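Local coordinates for protein hemin degrading factor (Pseudomonas aeruginosa, PDB 4MF9) that binds heme and probably takes part in heme trafficking and heme degradation in Pseudomonas aeruginosa, at residues 44-52 with 143-154; 86-94 with 294-304. All coordinates share one frame; numbering follows the deposited sequence.

How the contacts relate
Contact 1 and contact 2 both reach the same nine-stranded antiparallel sheet. Their centres lie about 19 Å apart, and their nearest atoms are about 7 Å apart without touching. Contact 1 sets helix 47-52 against the hairpin of strands 138-146 and 151-157. Strand 78-84 follows 151-157 across the sheet, then comes 88-93, which pairs with 296-301 in contact 2. Along the chain the segments alternate: 44-52, 86-94, 143-154, 294-304. Contact 1 stays within the first HemS/ChuX domain. Contact 2 joins it to the second, so one sheet takes strands from both. Contact 1 lies away from the heme, whereas the side chain of His-90 in contact 2 is about 12 Å from it.

Contact 1: residues 44-52 with 143-154; sequences QVSEGELVA and QVFDQQGVAVHK
A short helix, 47-52, sits by its first turn on the beta hairpin that joins strands 138-146 and 151-157. Gly-48 N donates to Gly-149 O at 2.8 Å, in the carbonyl plane and on a lone pair. The same glycine lays its CA over one face of the Phe-145 ring, 3.8 Å from the centroid, a CH-pi contact displaced toward the rim. One turn later, Val-51 CG2 reaches Phe-145 CZ at 3.4 Å. Glu-47 crosses Phe-145 at about a right angle, with CG 3.6 Å from Phe-145 CE1. Its CG is anti to the backbone N (chi1 -171°) and the chain runs on extended, which carries the carboxylate past the ring to Lys-154. Lys-154 NZ comes from the other direction and meets Glu-47 OE2 at 2.7 Å on the syn side, somewhat out of the carboxylate plane, in a salt bridge. Water links the other oxygen, Glu-47 OE1, to Ala-151 N, and a second water joins Glu-47 OE2 to Gln-143 OE1.

Ser-46 is the N-cap of this helix and forms a capping box with Glu-49. Ser-46 OG accepts from Glu-49 N, while Glu-49 OE1 takes both Ser-46 N and Ser-46 OG. Ser-46 CB packs on Gln-148 O at 3.4 Å, beside the type I turn 146-149. Asp-146 OD1 accepts from Gln-148 N, an Asx turn, and also from Val-150 N; the two donors come from opposite faces of the carboxylate plane. Gly-149 closes the type I turn with a positive phi of 85°, its CA 3.5 Å from Ser-46 OG. Outside the two segments, Val-51 also touches Phe-128 of strand 124-133, and Glu-47 touches Ala-36 and Arg-37 of helix 36-42.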
# COMPACT_ATOMS: atom_id res chain seq x y z
N GLN A 44 10.33 -1.04 21.02
CA GLN A 44 9.25 -0.23 21.45
C GLN A 44 9.25 1.19 20.92
O GLN A 44 8.85 2.07 21.58
CB GLN A 44 9.23 -0.30 22.97
CG GLN A 44 8.14 0.49 23.64
CD GLN A 44 6.83 -0.25 23.78
OE1 GLN A 44 5.81 0.35 24.11
NE2 GLN A 44 6.84 -1.54 23.47
N VAL A 45 9.64 1.37 19.69
CA VAL A 45 9.54 2.66 19.00
C VAL A 45 8.91 2.51 17.62
O VAL A 45 8.71 1.40 17.13
CB VAL A 45 10.92 3.35 18.84
CG1 VAL A 45 11.55 3.65 20.19
CG2 VAL A 45 11.85 2.49 17.99
N SER A 46 8.61 3.63 16.97
CA SER A 46 8.14 3.59 15.59
C SER A 46 9.32 3.37 14.65
O SER A 46 10.47 3.67 14.99
CB SER A 46 7.42 4.88 15.23
OG SER A 46 8.33 5.96 15.16
N GLU A 47 9.04 2.83 13.46
CA GLU A 47 10.07 2.67 12.43
C GLU A 47 10.67 4.02 12.06
O GLU A 47 11.86 4.11 11.78
CB GLU A 47 9.49 1.98 11.19
CG GLU A 47 10.55 1.57 10.16
CD GLU A 47 9.98 0.77 9.00
OE1 GLU A 47 8.75 0.52 8.99
OE2 GLU A 47 10.76 0.39 8.10
N GLY A 48 9.84 5.06 12.05
CA GLY A 48 10.30 6.40 11.74
C GLY A 48 11.39 6.90 12.68
O GLY A 48 12.38 7.49 12.24
N GLU A 49 11.19 6.65 13.95
CA GLU A 49 12.14 6.98 14.98
C GLU A 49 13.43 6.21 14.80
O GLU A 49 14.48 6.75 14.89
CB GLU A 49 11.56 6.67 16.31
CG GLU A 49 10.58 7.68 16.79
CD GLU A 49 9.84 7.20 18.02
OE1 GLU A 49 8.84 6.46 17.90
OE2 GLU A 49 10.32 7.52 19.10
N LEU A 50 13.28 4.94 14.47
CA LEU A 50 14.42 4.04 14.25
C LEU A 50 15.27 4.56 13.10
O LEU A 50 16.50 4.67 13.22
CB LEU A 50 13.94 2.62 13.95
CG LEU A 50 14.71 1.43 14.56
CD1 LEU A 50 14.32 0.11 13.92
CD2 LEU A 50 16.19 1.62 14.46
N VAL A 51 14.62 4.89 11.99
CA VAL A 51 15.32 5.46 10.83
C VAL A 51 16.01 6.79 11.16
O VAL A 51 17.15 7.04 10.76
CB VAL A 51 14.37 5.60 9.62
CG1 VAL A 51 15.08 6.30 8.46
CG2 VAL A 51 13.86 4.23 9.18
N ALA A 52 15.32 7.65 11.91
CA ALA A 52 15.92 8.92 12.31
C ALA A 52 17.14 8.71 13.21
O ALA A 52 18.04 9.54 13.24
CB ALA A 52 14.90 9.81 12.99
N GLN A 143 12.71 6.70 2.12
CA GLN A 143 11.69 6.13 2.96
C GLN A 143 10.83 7.19 3.64
O GLN A 143 11.33 8.06 4.26
CB GLN A 143 12.25 5.14 3.99
CG GLN A 143 13.21 4.10 3.43
CD GLN A 143 13.53 2.93 4.37
OE1 GLN A 143 13.09 2.85 5.46
NE2 GLN A 143 14.27 2.02 3.87
N VAL A 144 9.52 7.05 3.53
CA VAL A 144 8.58 8.05 4.02
C VAL A 144 7.79 7.51 5.21
O VAL A 144 7.36 6.35 5.19
CB VAL A 144 7.59 8.49 2.90
CG1 VAL A 144 6.57 9.49 3.44
CG2 VAL A 144 8.36 9.10 1.73
N PHE A 145 7.58 8.35 6.22
CA PHE A 145 6.86 7.96 7.43
C PHE A 145 5.73 8.94 7.80
O PHE A 145 5.81 10.13 7.50
CB PHE A 145 7.85 7.79 8.59
CG PHE A 145 8.91 6.77 8.30
CD1 PHE A 145 8.69 5.42 8.58
CD2 PHE A 145 10.11 7.14 7.70
CE1 PHE A 145 9.65 4.47 8.29
CE2 PHE A 145 11.07 6.18 7.40
CZ PHE A 145 10.84 4.84 7.69
N ASP A 146 4.68 8.41 8.44
CA ASP A 146 3.49 9.22 8.75
C ASP A 146 3.58 9.91 10.12
O ASP A 146 4.60 9.84 10.79
CB ASP A 146 2.18 8.41 8.59
CG ASP A 146 2.03 7.27 9.61
OD1 ASP A 146 2.65 7.31 10.68
OD2 ASP A 146 1.26 6.33 9.32
N GLN A 147 2.49 10.52 10.55
CA GLN A 147 2.48 11.26 11.77
C GLN A 147 2.80 10.42 12.99
O GLN A 147 3.16 10.95 14.02
CB GLN A 147 1.17 11.94 11.95
CG GLN A 147 1.34 13.39 12.08
CD GLN A 147 1.87 13.95 10.85
OE1 GLN A 147 2.77 14.71 10.89
NE2 GLN A 147 1.31 13.56 9.76
N GLN A 148 2.60 9.12 12.89
CA GLN A 148 2.87 8.20 14.01
C GLN A 148 4.20 7.47 13.87
O GLN A 148 4.54 6.60 14.69
CB GLN A 148 1.72 7.20 14.17
CG GLN A 148 0.41 7.83 14.68
CD GLN A 148 -0.28 8.69 13.63
OE1 GLN A 148 -0.43 9.90 13.81
NE2 GLN A 148 -0.71 8.07 12.55
N GLY A 149 4.95 7.79 12.81
CA GLY A 149 6.23 7.13 12.57
C GLY A 149 6.12 5.81 11.81
O GLY A 149 7.12 5.10 11.64
N VAL A 150 4.92 5.47 11.35
CA VAL A 150 4.72 4.23 10.60
C VAL A 150 5.07 4.45 9.14
O VAL A 150 4.76 5.49 8.58
CB VAL A 150 3.25 3.75 10.70
CG1 VAL A 150 3.12 2.33 10.17
CG2 VAL A 150 2.78 3.82 12.15
N ALA A 151 5.72 3.47 8.52
CA ALA A 151 6.09 3.61 7.12
C ALA A 151 4.90 3.93 6.23
O ALA A 151 3.82 3.33 6.37
CB ALA A 151 6.78 2.36 6.62
N VAL A 152 5.10 4.85 5.30
CA VAL A 152 4.07 5.17 4.32
C VAL A 152 4.37 4.45 3.00
O VAL A 152 3.51 3.76 2.44
CB VAL A 152 3.98 6.69 4.08
CG1 VAL A 152 3.19 6.97 2.84
CG2 VAL A 152 3.32 7.36 5.25
N HIS A 153 5.61 4.59 2.55
CA HIS A 153 5.99 4.25 1.19
C HIS A 153 7.52 4.29 1.11
O HIS A 153 8.15 5.17 1.71
CB HIS A 153 5.44 5.34 0.26
CG HIS A 153 5.68 5.10 -1.20
ND1 HIS A 153 5.33 3.94 -1.84
CD2 HIS A 153 6.22 5.91 -2.15
CE1 HIS A 153 5.66 4.03 -3.12
NE2 HIS A 153 6.19 5.22 -3.33
N LYS A 154 8.11 3.36 0.37
CA LYS A 154 9.57 3.37 0.20
C LYS A 154 9.90 3.15 -1.26
O LYS A 154 9.19 2.41 -1.95
CB LYS A 154 10.23 2.25 1.02
CG LYS A 154 10.08 2.40 2.51
CD LYS A 154 10.38 1.08 3.22
CE LYS A 154 10.39 1.29 4.73
NZ LYS A 154 10.49 0.01 5.46
O HOH W 1 6.43 1.06 9.86
O HOH W 2 13.33 1.27 7.56
O HOH W 3 7.61 -1.04 6.89

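Contact 2: residues 86-94 with 294-304; sequences EHCVHERKG and PEFNLHLKTTG
His-90 and Phe-296 meet at a slant, on one face of the antiparallel ladder formed by strands 88-93 and 296-301. Their ring planes are 51° apart. Phe-296 CE1 lies over one face of the imidazole, toward its rim, and comes within 3.2 Å of His-90 CE1. Both side chains have CG anti to the backbone N (chi1 -161° and 176°), and their rings converge on this side of the sheet. Arg-92 crosses Phe-296 at about a right angle, with its CD methylene 3.8 Å from Phe-296 CD1. Its guanidinium lies oblique to the ring, and Arg-92 NH1 forms a salt bridge with Asp-114 OD1. Further along the same face, Cys-88 SG rests on the Leu-298 CD1 methyl at 3.7 Å.

The other face carries Val-89, Glu-91, Asn-297 and His-299. Val-89 and His-299 stand side by side, CB to CB at 4.2 Å. A water bridges Glu-91 OE1 and His-299 NE2, lying at the edge of the imidazole in its plane. His-299 ND1 is hydrogen-bonded to Asn-290 OD1. Paired backbone bonds hold the strands at Val-89 with His-299 and at Glu-91 with Asn-297. Lys-301 N to His-87 O, 2.8 Å, extends the ladder at one end, and Lys-93 N to Glu-295 O at the other. Beyond the strand, Gly-304 CA sits over the centre of the His-87 ring, 3.5 Å from its centroid, in a CH-pi contact.

The pairing joins the two HemS/ChuX domains in one sheet. Strand 78-84 flanks 88-93, and strand 288-293 flanks 296-301. The face with His-90 and Phe-296 packs on the second sheet: His-90 ND1 is hydrogen-bonded to Gln-273 NE2 and His-90 NE2 to Val-264 O, Phe-296 stacks on His-275, and Leu-298 touches Val-264 and Val-266 of strand 262-268.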
# COMPACT_ATOMS: atom_id res chain seq x y z
N GLU A 86 -0.19 -4.02 7.32
CA GLU A 86 0.27 -5.00 8.26
C GLU A 86 0.39 -6.37 7.64
O GLU A 86 1.34 -7.02 7.89
CB GLU A 86 -0.58 -5.01 9.50
CG GLU A 86 -0.09 -5.92 10.57
CD GLU A 86 1.23 -5.50 11.17
OE1 GLU A 86 1.99 -6.35 11.57
OE2 GLU A 86 1.52 -4.30 11.24
N HIS A 87 -0.55 -6.75 6.78
CA HIS A 87 -0.58 -8.14 6.29
C HIS A 87 -0.22 -8.38 4.84
O HIS A 87 -0.20 -9.53 4.39
CB HIS A 87 -1.94 -8.77 6.60
CG HIS A 87 -2.22 -8.86 8.06
ND1 HIS A 87 -1.44 -9.61 8.92
CD2 HIS A 87 -3.15 -8.25 8.83
CE1 HIS A 87 -1.89 -9.47 10.15
NE2 HIS A 87 -2.93 -8.65 10.12
N CYS A 88 0.07 -7.32 4.11
CA CYS A 88 0.37 -7.48 2.69
C CYS A 88 1.38 -6.46 2.20
O CYS A 88 1.24 -5.27 2.45
CB CYS A 88 -0.93 -7.41 1.87
SG CYS A 88 -0.75 -7.94 0.16
N VAL A 89 2.39 -6.97 1.50
CA VAL A 89 3.45 -6.16 0.93
C VAL A 89 3.42 -6.22 -0.59
O VAL A 89 3.42 -7.30 -1.19
CB VAL A 89 4.83 -6.67 1.37
CG1 VAL A 89 5.92 -5.83 0.73
CG2 VAL A 89 4.94 -6.67 2.89
N HIS A 90 3.42 -5.04 -1.21
CA HIS A 90 3.37 -4.89 -2.66
C HIS A 90 4.72 -4.31 -3.14
O HIS A 90 5.11 -3.20 -2.74
CB HIS A 90 2.22 -3.92 -2.96
CG HIS A 90 1.71 -3.96 -4.37
ND1 HIS A 90 2.47 -3.57 -5.46
CD2 HIS A 90 0.48 -4.26 -4.86
CE1 HIS A 90 1.74 -3.66 -6.55
NE2 HIS A 90 0.53 -4.08 -6.22
N GLU A 91 5.46 -5.02 -3.97
CA GLU A 91 6.69 -4.53 -4.55
C GLU A 91 6.64 -4.49 -6.04
O GLU A 91 6.57 -5.50 -6.68
CB GLU A 91 7.93 -5.36 -4.11
CG GLU A 91 8.17 -5.38 -2.65
CD GLU A 91 9.34 -6.24 -2.17
OE1 GLU A 91 10.15 -6.71 -2.90
OE2 GLU A 91 9.42 -6.35 -1.00
N ARG A 92 6.74 -3.31 -6.62
CA ARG A 92 6.63 -3.16 -8.06
C ARG A 92 7.85 -2.47 -8.63
O ARG A 92 8.32 -1.53 -8.07
CB ARG A 92 5.40 -2.38 -8.43
CG ARG A 92 4.89 -2.54 -9.83
CD ARG A 92 4.80 -3.98 -10.26
NE ARG A 92 4.06 -4.17 -11.51
CZ ARG A 92 4.57 -4.05 -12.71
NH1 ARG A 92 5.82 -3.69 -12.90
NH2 ARG A 92 3.79 -4.23 -13.74
N LYS A 93 8.33 -2.93 -9.76
CA LYS A 93 9.51 -2.36 -10.38
C LYS A 93 9.20 -1.57 -11.63
O LYS A 93 8.32 -1.94 -12.37
CB LYS A 93 10.52 -3.43 -10.71
CG LYS A 93 11.10 -4.13 -9.54
CD LYS A 93 12.13 -5.09 -10.02
CE LYS A 93 12.33 -6.21 -9.06
NZ LYS A 93 13.35 -7.15 -9.58
N GLY A 94 9.92 -0.46 -11.81
CA GLY A 94 9.76 0.41 -12.96
C GLY A 94 10.25 1.82 -12.66
O GLY A 94 10.57 2.14 -11.52
N PRO A 294 9.07 -11.29 -12.24
CA PRO A 294 10.24 -10.47 -12.43
C PRO A 294 9.99 -9.01 -12.02
O PRO A 294 10.76 -8.49 -11.27
CB PRO A 294 10.45 -10.57 -13.92
CG PRO A 294 9.95 -11.93 -14.26
CD PRO A 294 9.13 -12.45 -13.12
N GLU A 295 8.93 -8.37 -12.47
CA GLU A 295 8.67 -7.00 -12.12
C GLU A 295 7.70 -6.77 -10.96
O GLU A 295 7.45 -5.67 -10.61
CB GLU A 295 8.28 -6.20 -13.34
CG GLU A 295 9.16 -6.42 -14.54
CD GLU A 295 10.59 -5.88 -14.38
OE1 GLU A 295 10.77 -4.78 -13.90
OE2 GLU A 295 11.56 -6.54 -14.81
N PHE A 296 7.21 -7.82 -10.36
CA PHE A 296 6.18 -7.70 -9.34
C PHE A 296 6.27 -8.80 -8.29
O PHE A 296 6.17 -9.99 -8.61
CB PHE A 296 4.79 -7.76 -10.01
CG PHE A 296 3.63 -7.75 -9.04
CD1 PHE A 296 3.54 -6.77 -8.06
CD2 PHE A 296 2.60 -8.69 -9.15
CE1 PHE A 296 2.46 -6.74 -7.19
CE2 PHE A 296 1.53 -8.67 -8.28
CZ PHE A 296 1.44 -7.69 -7.30
N ASN A 297 6.43 -8.43 -7.05
CA ASN A 297 6.35 -9.35 -5.95
C ASN A 297 5.26 -8.97 -4.97
O ASN A 297 5.04 -7.82 -4.74
CB ASN A 297 7.66 -9.44 -5.21
CG ASN A 297 8.69 -10.29 -5.91
OD1 ASN A 297 8.54 -10.70 -7.02
ND2 ASN A 297 9.73 -10.59 -5.21
N LEU A 298 4.54 -9.92 -4.45
CA LEU A 298 3.48 -9.66 -3.52
C LEU A 298 3.64 -10.65 -2.39
O LEU A 298 3.76 -11.80 -2.64
CB LEU A 298 2.13 -9.81 -4.23
CG LEU A 298 0.88 -9.62 -3.39
CD1 LEU A 298 0.60 -8.14 -3.25
CD2 LEU A 298 -0.36 -10.37 -3.87
N HIS A 299 3.56 -10.20 -1.17
CA HIS A 299 3.69 -11.07 -0.02
C HIS A 299 2.47 -10.89 0.88
O HIS A 299 2.31 -9.85 1.53
CB HIS A 299 5.01 -10.77 0.73
CG HIS A 299 6.22 -10.81 -0.15
ND1 HIS A 299 6.65 -11.95 -0.79
CD2 HIS A 299 7.10 -9.83 -0.51
CE1 HIS A 299 7.73 -11.68 -1.50
NE2 HIS A 299 8.02 -10.40 -1.35
N LEU A 300 1.62 -11.92 0.90
CA LEU A 300 0.35 -11.89 1.63
C LEU A 300 0.29 -12.85 2.83
O LEU A 300 0.31 -14.07 2.68
CB LEU A 300 -0.81 -12.19 0.66
CG LEU A 300 -2.21 -12.40 1.25
CD1 LEU A 300 -2.70 -11.15 1.97
CD2 LEU A 300 -3.22 -12.84 0.19
N LYS A 301 0.13 -12.31 4.00
CA LYS A 301 -0.00 -13.06 5.18
C LYS A 301 -1.47 -13.52 5.33
O LYS A 301 -2.26 -12.91 5.97
CB LYS A 301 0.44 -12.18 6.34
CG LYS A 301 0.70 -12.82 7.67
CD LYS A 301 1.22 -14.23 7.57
CE LYS A 301 2.67 -14.28 7.94
NZ LYS A 301 2.79 -13.76 9.30
N THR A 302 -1.77 -14.65 4.71
CA THR A 302 -3.13 -15.20 4.67
C THR A 302 -3.83 -15.30 6.02
O THR A 302 -5.05 -15.16 6.10
CB THR A 302 -3.16 -16.58 3.98
OG1 THR A 302 -2.41 -17.54 4.75
CG2 THR A 302 -2.58 -16.46 2.59
N THR A 303 -3.05 -15.49 7.08
CA THR A 303 -3.60 -15.64 8.43
C THR A 303 -4.13 -14.33 9.00
O THR A 303 -4.85 -14.32 9.99
CB THR A 303 -2.55 -16.21 9.39
OG1 THR A 303 -1.27 -15.68 9.03
CG2 THR A 303 -2.51 -17.72 9.28
N GLY A 304 -3.77 -13.22 8.37
CA GLY A 304 -4.19 -11.91 8.85
C GLY A 304 -5.54 -11.53 8.29
O GLY A 304 -6.16 -10.57 8.75
O HOH W 4 10.50 -9.52 -2.73
O HOH W 5 9.14 -3.19 -14.70